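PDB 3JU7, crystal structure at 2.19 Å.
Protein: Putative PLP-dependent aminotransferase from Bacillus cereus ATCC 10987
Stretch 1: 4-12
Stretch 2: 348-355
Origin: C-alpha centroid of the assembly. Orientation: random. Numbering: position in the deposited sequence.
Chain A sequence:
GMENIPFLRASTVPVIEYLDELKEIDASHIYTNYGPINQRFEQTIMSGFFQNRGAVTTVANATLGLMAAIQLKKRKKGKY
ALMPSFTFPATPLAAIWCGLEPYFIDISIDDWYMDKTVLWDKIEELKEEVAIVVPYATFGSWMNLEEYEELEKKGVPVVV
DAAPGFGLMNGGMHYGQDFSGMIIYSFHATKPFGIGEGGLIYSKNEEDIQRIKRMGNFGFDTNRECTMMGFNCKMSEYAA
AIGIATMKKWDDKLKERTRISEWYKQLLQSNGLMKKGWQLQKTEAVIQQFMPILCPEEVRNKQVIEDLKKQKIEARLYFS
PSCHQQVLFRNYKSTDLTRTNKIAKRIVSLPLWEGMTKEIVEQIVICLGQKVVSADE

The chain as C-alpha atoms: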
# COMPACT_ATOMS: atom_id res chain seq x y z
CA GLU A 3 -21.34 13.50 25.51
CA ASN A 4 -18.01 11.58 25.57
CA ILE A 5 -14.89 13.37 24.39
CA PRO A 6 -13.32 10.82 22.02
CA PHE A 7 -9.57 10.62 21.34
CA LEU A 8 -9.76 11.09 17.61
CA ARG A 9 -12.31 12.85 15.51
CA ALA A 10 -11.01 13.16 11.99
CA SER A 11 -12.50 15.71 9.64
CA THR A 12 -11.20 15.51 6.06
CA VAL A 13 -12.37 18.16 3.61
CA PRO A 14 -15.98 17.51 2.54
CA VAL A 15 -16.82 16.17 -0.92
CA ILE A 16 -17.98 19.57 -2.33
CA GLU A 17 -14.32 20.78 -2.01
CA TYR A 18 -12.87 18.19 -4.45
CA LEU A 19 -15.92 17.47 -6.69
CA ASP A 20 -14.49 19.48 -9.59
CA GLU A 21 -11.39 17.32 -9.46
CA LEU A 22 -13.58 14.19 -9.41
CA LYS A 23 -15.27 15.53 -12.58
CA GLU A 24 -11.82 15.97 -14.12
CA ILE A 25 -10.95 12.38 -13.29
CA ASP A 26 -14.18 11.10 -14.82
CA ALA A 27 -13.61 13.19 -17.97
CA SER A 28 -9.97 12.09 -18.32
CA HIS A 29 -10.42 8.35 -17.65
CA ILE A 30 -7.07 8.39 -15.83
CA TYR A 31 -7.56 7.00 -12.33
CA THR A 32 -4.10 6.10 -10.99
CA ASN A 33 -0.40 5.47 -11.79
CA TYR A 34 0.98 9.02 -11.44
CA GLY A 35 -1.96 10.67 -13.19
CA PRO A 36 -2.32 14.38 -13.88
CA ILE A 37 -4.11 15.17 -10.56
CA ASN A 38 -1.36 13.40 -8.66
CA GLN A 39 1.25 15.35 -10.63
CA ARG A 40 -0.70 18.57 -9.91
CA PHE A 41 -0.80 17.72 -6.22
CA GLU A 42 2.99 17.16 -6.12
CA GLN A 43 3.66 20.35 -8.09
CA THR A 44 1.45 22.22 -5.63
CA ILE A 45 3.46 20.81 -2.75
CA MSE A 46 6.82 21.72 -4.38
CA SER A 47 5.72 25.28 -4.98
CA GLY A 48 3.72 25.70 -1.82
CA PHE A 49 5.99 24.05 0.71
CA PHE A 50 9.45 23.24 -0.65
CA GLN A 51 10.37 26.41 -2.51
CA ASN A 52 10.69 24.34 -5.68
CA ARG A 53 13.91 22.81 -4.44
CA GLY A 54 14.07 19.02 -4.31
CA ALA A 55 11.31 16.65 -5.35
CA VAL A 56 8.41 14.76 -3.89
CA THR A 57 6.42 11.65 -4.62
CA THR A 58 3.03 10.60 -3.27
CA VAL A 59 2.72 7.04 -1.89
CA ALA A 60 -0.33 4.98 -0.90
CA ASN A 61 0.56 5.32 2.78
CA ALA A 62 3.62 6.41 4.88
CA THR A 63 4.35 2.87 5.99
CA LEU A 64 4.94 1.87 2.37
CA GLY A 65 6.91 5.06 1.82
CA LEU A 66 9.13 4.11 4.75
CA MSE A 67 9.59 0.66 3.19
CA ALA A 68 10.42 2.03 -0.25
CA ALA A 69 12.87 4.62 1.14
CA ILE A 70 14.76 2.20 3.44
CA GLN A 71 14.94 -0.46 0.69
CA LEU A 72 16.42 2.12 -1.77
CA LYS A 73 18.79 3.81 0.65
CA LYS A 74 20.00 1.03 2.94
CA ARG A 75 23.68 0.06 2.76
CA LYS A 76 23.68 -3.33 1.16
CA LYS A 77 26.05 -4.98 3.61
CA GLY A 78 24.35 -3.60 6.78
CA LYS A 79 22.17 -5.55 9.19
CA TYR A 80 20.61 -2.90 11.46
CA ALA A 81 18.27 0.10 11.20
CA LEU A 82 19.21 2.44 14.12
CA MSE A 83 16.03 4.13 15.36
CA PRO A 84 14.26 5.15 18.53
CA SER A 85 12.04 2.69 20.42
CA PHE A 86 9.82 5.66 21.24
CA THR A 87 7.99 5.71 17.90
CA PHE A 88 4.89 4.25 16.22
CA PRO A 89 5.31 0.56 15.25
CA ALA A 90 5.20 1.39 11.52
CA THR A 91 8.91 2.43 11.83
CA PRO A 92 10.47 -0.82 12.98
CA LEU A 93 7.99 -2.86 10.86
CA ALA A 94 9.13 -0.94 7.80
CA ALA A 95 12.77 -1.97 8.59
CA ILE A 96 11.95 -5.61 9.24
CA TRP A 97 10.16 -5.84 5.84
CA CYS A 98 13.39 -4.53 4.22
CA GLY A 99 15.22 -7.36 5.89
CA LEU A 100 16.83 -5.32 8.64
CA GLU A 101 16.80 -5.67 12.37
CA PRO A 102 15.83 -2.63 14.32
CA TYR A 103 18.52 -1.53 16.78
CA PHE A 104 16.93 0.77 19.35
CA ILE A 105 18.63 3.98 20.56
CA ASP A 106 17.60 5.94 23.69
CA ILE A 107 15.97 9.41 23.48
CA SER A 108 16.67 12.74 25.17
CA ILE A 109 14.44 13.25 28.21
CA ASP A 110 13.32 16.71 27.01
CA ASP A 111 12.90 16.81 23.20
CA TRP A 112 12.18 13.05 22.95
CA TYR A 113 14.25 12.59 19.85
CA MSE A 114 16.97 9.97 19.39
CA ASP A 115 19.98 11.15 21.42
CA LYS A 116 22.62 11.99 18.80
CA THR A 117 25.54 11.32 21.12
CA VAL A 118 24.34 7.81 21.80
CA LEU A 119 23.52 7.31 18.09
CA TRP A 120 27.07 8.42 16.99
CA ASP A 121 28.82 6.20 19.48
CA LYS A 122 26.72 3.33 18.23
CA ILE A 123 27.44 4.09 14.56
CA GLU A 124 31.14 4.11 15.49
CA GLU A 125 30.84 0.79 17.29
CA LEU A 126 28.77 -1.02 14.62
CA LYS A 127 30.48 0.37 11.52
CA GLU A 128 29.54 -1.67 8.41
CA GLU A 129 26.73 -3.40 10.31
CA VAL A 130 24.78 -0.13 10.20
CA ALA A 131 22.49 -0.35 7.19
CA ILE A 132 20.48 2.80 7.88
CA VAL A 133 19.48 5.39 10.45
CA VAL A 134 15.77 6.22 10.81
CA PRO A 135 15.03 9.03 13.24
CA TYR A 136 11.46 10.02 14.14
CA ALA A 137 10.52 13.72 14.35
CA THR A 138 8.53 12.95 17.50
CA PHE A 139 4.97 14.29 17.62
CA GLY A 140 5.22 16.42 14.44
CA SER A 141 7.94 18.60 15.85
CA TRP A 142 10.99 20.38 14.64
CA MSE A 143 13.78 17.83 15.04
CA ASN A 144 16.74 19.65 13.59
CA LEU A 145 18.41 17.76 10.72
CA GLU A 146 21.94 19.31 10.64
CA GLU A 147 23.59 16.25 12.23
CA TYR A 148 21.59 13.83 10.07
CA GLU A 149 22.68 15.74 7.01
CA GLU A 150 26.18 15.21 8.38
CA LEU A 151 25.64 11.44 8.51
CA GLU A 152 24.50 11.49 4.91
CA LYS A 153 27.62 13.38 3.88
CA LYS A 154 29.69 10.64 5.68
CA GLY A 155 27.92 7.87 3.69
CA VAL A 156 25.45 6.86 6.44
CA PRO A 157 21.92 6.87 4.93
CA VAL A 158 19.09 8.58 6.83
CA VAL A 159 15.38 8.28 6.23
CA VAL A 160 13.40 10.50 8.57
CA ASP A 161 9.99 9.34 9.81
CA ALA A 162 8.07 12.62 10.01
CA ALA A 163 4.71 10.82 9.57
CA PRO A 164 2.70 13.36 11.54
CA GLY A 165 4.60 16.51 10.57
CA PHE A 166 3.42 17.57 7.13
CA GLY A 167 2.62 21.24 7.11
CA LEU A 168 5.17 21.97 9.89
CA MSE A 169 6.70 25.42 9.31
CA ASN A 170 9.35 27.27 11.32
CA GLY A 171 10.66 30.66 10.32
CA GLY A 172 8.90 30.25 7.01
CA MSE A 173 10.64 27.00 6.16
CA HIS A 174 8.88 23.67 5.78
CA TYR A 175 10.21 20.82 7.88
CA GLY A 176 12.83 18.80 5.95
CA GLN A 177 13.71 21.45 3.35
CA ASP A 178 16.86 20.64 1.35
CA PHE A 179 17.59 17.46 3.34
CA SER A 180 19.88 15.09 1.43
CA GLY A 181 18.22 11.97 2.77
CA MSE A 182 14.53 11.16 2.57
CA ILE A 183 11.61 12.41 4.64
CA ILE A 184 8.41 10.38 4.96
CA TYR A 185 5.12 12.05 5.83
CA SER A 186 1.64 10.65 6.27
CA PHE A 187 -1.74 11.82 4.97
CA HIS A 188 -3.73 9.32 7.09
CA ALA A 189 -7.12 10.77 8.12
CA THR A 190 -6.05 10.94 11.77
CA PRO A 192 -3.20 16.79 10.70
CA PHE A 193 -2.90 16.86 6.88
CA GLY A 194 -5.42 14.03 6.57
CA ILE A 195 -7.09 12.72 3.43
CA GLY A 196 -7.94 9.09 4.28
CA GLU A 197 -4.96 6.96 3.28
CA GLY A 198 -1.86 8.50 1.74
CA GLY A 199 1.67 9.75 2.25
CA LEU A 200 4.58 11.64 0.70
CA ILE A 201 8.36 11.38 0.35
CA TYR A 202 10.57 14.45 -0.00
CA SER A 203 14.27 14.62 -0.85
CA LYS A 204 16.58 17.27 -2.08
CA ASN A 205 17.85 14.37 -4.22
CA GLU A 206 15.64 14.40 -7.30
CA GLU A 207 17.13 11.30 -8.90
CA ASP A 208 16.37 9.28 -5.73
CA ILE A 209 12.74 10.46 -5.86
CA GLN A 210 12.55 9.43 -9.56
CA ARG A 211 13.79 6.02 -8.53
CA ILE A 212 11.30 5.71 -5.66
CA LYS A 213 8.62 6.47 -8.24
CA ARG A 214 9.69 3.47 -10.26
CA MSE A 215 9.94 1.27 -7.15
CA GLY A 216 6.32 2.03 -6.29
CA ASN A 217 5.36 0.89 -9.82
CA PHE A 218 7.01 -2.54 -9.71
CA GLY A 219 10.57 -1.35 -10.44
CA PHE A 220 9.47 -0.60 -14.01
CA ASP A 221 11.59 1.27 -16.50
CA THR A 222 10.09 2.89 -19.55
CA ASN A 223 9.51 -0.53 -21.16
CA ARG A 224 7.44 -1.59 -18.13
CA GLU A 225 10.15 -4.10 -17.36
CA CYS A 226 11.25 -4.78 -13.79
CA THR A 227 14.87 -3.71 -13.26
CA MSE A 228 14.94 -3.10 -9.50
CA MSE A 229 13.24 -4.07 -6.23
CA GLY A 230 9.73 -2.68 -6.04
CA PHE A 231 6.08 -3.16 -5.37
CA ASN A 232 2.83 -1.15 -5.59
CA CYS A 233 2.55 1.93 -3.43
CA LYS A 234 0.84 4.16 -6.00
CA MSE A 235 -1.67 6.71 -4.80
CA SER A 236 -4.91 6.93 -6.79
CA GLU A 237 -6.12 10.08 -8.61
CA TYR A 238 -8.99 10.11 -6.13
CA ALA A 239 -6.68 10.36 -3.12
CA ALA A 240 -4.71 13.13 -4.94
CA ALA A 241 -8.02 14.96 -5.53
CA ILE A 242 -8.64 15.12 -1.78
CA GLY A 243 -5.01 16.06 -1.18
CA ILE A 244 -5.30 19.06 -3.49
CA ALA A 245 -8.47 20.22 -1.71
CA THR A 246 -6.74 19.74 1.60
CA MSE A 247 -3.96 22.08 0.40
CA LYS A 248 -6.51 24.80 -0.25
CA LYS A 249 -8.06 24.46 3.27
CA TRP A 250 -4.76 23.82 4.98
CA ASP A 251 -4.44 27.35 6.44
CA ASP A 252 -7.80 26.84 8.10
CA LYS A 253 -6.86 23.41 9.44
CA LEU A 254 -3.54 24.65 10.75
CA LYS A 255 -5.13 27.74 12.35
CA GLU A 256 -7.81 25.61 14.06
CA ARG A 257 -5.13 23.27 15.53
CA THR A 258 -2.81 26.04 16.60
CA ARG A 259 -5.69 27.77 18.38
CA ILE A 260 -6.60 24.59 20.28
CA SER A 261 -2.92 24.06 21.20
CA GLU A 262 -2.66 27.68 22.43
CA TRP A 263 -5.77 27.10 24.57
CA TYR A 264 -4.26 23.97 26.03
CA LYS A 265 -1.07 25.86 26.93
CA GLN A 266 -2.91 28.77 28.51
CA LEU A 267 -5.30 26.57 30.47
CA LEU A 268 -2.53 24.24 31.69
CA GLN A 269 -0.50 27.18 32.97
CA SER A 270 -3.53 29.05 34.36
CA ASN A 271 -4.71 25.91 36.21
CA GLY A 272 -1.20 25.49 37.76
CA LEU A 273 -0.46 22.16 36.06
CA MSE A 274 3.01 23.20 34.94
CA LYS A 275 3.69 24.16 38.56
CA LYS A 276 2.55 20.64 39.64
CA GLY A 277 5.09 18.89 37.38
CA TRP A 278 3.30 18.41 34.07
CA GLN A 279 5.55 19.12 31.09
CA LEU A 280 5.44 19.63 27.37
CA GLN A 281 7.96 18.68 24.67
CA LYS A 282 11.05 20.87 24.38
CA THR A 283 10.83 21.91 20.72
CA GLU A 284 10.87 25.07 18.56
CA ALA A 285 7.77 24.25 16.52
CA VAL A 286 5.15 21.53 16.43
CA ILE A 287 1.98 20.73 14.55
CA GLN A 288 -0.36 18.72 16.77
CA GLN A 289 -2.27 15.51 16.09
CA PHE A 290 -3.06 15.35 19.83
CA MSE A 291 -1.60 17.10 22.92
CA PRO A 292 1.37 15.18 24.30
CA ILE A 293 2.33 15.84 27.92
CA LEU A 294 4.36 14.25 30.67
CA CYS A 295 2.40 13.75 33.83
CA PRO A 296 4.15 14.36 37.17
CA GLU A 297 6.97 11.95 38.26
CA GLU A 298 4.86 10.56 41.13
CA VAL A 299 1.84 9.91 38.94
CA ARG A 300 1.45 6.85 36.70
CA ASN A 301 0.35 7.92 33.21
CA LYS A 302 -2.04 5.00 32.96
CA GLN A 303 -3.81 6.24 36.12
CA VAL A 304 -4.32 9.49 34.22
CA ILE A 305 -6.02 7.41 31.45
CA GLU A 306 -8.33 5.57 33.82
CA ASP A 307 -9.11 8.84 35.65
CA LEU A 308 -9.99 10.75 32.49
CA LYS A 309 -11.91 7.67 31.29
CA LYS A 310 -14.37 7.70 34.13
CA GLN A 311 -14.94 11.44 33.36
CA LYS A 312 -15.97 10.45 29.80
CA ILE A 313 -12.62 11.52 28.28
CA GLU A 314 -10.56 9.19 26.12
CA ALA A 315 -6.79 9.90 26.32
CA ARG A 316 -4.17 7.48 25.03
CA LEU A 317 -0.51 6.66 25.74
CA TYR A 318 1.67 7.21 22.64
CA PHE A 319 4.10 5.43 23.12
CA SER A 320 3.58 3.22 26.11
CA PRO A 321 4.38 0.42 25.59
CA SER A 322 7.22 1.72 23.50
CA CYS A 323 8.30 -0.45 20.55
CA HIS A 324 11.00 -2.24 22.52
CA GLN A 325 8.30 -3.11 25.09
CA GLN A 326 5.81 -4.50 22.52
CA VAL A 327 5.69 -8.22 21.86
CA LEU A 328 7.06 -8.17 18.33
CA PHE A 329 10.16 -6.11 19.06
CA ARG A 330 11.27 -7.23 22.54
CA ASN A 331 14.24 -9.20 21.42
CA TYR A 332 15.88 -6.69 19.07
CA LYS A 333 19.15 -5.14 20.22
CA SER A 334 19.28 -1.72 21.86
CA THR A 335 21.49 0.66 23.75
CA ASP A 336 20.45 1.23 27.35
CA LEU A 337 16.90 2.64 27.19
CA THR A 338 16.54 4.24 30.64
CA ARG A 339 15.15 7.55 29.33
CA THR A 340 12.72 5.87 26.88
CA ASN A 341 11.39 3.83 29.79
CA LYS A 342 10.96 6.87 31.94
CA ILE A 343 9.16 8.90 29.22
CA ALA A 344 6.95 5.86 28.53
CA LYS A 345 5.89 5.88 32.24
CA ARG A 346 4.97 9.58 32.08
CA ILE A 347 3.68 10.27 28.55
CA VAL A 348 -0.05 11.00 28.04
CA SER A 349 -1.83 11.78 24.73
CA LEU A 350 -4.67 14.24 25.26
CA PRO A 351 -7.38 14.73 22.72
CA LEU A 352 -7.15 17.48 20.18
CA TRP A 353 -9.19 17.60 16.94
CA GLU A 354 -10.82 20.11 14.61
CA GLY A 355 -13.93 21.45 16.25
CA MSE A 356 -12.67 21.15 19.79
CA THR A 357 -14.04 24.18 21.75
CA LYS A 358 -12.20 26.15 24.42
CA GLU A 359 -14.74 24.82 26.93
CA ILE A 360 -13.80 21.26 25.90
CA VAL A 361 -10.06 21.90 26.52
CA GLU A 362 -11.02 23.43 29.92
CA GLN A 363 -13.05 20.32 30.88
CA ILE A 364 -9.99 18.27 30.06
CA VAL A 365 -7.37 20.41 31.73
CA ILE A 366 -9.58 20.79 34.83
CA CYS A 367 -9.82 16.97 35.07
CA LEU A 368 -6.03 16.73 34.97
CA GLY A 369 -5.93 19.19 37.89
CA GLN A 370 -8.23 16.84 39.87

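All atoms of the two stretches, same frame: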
# COMPACT_ATOMS: atom_id res chain seq x y z
N ASN A 4 -19.38 12.02 25.29
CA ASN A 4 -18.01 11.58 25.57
C ASN A 4 -17.08 12.38 24.68
O ASN A 4 -17.43 12.72 23.56
CB ASN A 4 -17.83 10.09 25.28
N ILE A 5 -15.90 12.70 25.19
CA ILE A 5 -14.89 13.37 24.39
C ILE A 5 -14.01 12.23 23.87
O ILE A 5 -13.30 11.59 24.65
CB ILE A 5 -14.11 14.41 25.19
CG1 ILE A 5 -15.02 15.57 25.59
CG2 ILE A 5 -12.94 14.93 24.38
CD1 ILE A 5 -14.50 16.42 26.79
N PRO A 6 -14.10 11.92 22.58
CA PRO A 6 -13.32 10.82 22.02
C PRO A 6 -11.90 11.25 21.69
O PRO A 6 -11.65 12.44 21.54
CB PRO A 6 -14.04 10.53 20.73
CG PRO A 6 -14.56 11.89 20.32
CD PRO A 6 -14.98 12.53 21.59
N PHE A 7 -10.99 10.29 21.55
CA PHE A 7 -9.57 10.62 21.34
C PHE A 7 -9.34 11.22 19.97
O PHE A 7 -8.67 12.23 19.84
CB PHE A 7 -8.61 9.45 21.57
CG PHE A 7 -7.16 9.79 21.28
CD1 PHE A 7 -6.43 10.56 22.16
CD2 PHE A 7 -6.55 9.36 20.10
CE1 PHE A 7 -5.11 10.90 21.89
CE2 PHE A 7 -5.25 9.70 19.82
CZ PHE A 7 -4.52 10.47 20.73
N LEU A 8 -9.90 10.58 18.95
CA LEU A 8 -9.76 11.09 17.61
C LEU A 8 -11.11 11.39 16.99
O LEU A 8 -12.09 10.71 17.22
CB LEU A 8 -8.92 10.14 16.74
CG LEU A 8 -9.33 8.69 16.47
CD1 LEU A 8 -8.21 8.08 15.64
CD2 LEU A 8 -9.53 7.86 17.73
N ARG A 9 -11.15 12.49 16.26
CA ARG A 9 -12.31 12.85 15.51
C ARG A 9 -11.80 13.53 14.25
O ARG A 9 -11.68 14.75 14.18
CB ARG A 9 -13.22 13.78 16.30
CG ARG A 9 -14.51 14.11 15.54
CD ARG A 9 -15.36 15.13 16.23
NE ARG A 9 -16.70 15.16 15.64
CZ ARG A 9 -17.02 15.75 14.50
NH1 ARG A 9 -16.10 16.40 13.78
NH2 ARG A 9 -18.27 15.71 14.06
N ALA A 10 -11.49 12.70 13.26
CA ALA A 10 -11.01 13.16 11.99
C ALA A 10 -12.10 13.97 11.29
O ALA A 10 -13.30 13.66 11.41
CB ALA A 10 -10.58 11.99 11.15
N SER A 11 -11.67 15.01 10.59
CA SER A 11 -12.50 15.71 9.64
C SER A 11 -11.71 16.04 8.37
O SER A 11 -10.99 17.02 8.33
CB SER A 11 -13.06 17.00 10.23
OG SER A 11 -13.90 16.72 11.34
N THR A 12 -11.84 15.23 7.33
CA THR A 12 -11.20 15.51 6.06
C THR A 12 -12.05 16.56 5.35
O THR A 12 -13.21 16.76 5.69
CB THR A 12 -11.08 14.24 5.18
OG1 THR A 12 -12.40 13.81 4.83
CG2 THR A 12 -10.35 13.08 5.92
N VAL A 348 1.40 11.04 28.21
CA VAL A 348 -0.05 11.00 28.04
C VAL A 348 -0.38 11.72 26.74
O VAL A 348 0.29 12.71 26.41
CB VAL A 348 -0.79 11.68 29.23
CG1 VAL A 348 -2.29 11.87 28.91
CG2 VAL A 348 -0.60 10.86 30.52
N SER A 349 -1.37 11.21 25.99
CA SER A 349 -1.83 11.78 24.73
C SER A 349 -3.23 12.34 24.93
O SER A 349 -4.18 11.57 25.12
CB SER A 349 -1.84 10.72 23.61
OG SER A 349 -0.55 10.15 23.40
N LEU A 350 -3.38 13.66 24.93
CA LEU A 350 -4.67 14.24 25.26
C LEU A 350 -5.38 14.61 23.97
O LEU A 350 -4.74 14.99 22.98
CB LEU A 350 -4.55 15.45 26.18
CG LEU A 350 -3.90 15.24 27.54
CD1 LEU A 350 -3.74 16.58 28.27
CD2 LEU A 350 -4.70 14.27 28.39
N PRO A 351 -6.70 14.49 23.97
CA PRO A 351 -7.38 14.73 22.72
C PRO A 351 -7.28 16.15 22.22
O PRO A 351 -7.32 17.12 22.99
CB PRO A 351 -8.84 14.34 23.01
CG PRO A 351 -8.94 14.09 24.43
CD PRO A 351 -7.58 13.87 24.97
N LEU A 352 -7.17 16.24 20.91
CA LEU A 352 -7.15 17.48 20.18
C LEU A 352 -7.65 17.13 18.79
O LEU A 352 -7.16 16.20 18.20
CB LEU A 352 -5.73 18.02 20.12
CG LEU A 352 -5.50 19.46 19.64
CD1 LEU A 352 -4.11 19.97 20.13
CD2 LEU A 352 -5.60 19.56 18.15
N TRP A 353 -8.68 17.81 18.30
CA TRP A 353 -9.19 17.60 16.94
C TRP A 353 -9.96 18.83 16.51
O TRP A 353 -10.36 19.63 17.36
CB TRP A 353 -10.11 16.37 16.81
CG TRP A 353 -10.79 15.92 18.07
CD1 TRP A 353 -10.35 14.95 18.92
CD2 TRP A 353 -12.01 16.41 18.62
NE1 TRP A 353 -11.23 14.80 19.96
CE2 TRP A 353 -12.26 15.69 19.80
CE3 TRP A 353 -12.92 17.39 18.23
CZ2 TRP A 353 -13.37 15.90 20.58
CZ3 TRP A 353 -14.03 17.60 19.00
CH2 TRP A 353 -14.25 16.87 20.17
N GLU A 354 -10.14 18.97 15.20
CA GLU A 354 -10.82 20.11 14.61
C GLU A 354 -12.22 20.15 15.17
O GLU A 354 -12.92 19.14 15.15
CB GLU A 354 -10.89 20.02 13.08
CG GLU A 354 -9.53 20.10 12.35
CD GLU A 354 -9.68 19.93 10.83
OE1 GLU A 354 -10.54 20.61 10.25
OE2 GLU A 354 -8.95 19.11 10.22
N GLY A 355 -12.61 21.29 15.68
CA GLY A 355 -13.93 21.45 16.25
C GLY A 355 -13.87 21.48 17.74
O GLY A 355 -14.80 21.92 18.36
O HOH W 1 -9.57 16.55 13.62
O HOH W 2 -13.28 16.70 13.97
O HOH W 3 -9.04 16.59 11.10

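Which hydrogen bond joins the two stretches directly? There is one: the indole NE1 of Trp-353 donates to the carbonyl O of Pro-6 at 2.9 Å, with an N-H...O angle of 149°. The carbonyl comes in at the ring edge, near the ring plane, where the N-H points. The O of Phe-7 lies along the same edge, 3.3 Å from Trp-353 CD1, so two successive carbonyls of stretch 1 face the rim of the indole.

What packs against the Trp-353 ring? Over one face sits Arg-9, whose CB is 3.8 Å from the centroid of the Trp-353 five-membered ring and 17° off its normal, a CH-pi contact made by the aliphatic base of a charged side chain. Apolar neighbors also reach the six-membered ring: Ile-5 CG2 and Pro-6 CD each lie 3.9 Å from Trp-353 CZ2.

Where does the remaining apolar packing lie? It gathers around Pro-351. Ile-5 CG2 is 4.1 Å from Pro-351 CG, so the isoleucine touches both proline and tryptophan, and Phe-7 CD1 is 4.5 Å from Pro-351 CD. The CA-to-CB bond of Phe-7 points away from stretch 2, yet its ring returns to it and also meets Ser-349: Phe-7 CE1 is 3.7 Å from Ser-349 CB and 3.4 Å from Ser-349 O, a carbonyl at the ring edge.

How do the polar groups near Glu-354 connect? Water does the work. Water 1 donates to Arg-9 O (2.8 Å) and accepts from Glu-354 N (2.9 Å). Water 2 donates to Arg-9 O (2.5 Å) and Glu-354 O (2.7 Å) while accepting from Arg-9 NH1 (2.8 Å) and Ser-11 OG (2.7 Å). Water 3 accepts from Ser-11 N (3.1 Å) and donates to Glu-354 OE2 (2.7 Å). Ser-11 O and Glu-354 OE2, 3.5 Å apart, are both acceptors and cannot bond directly.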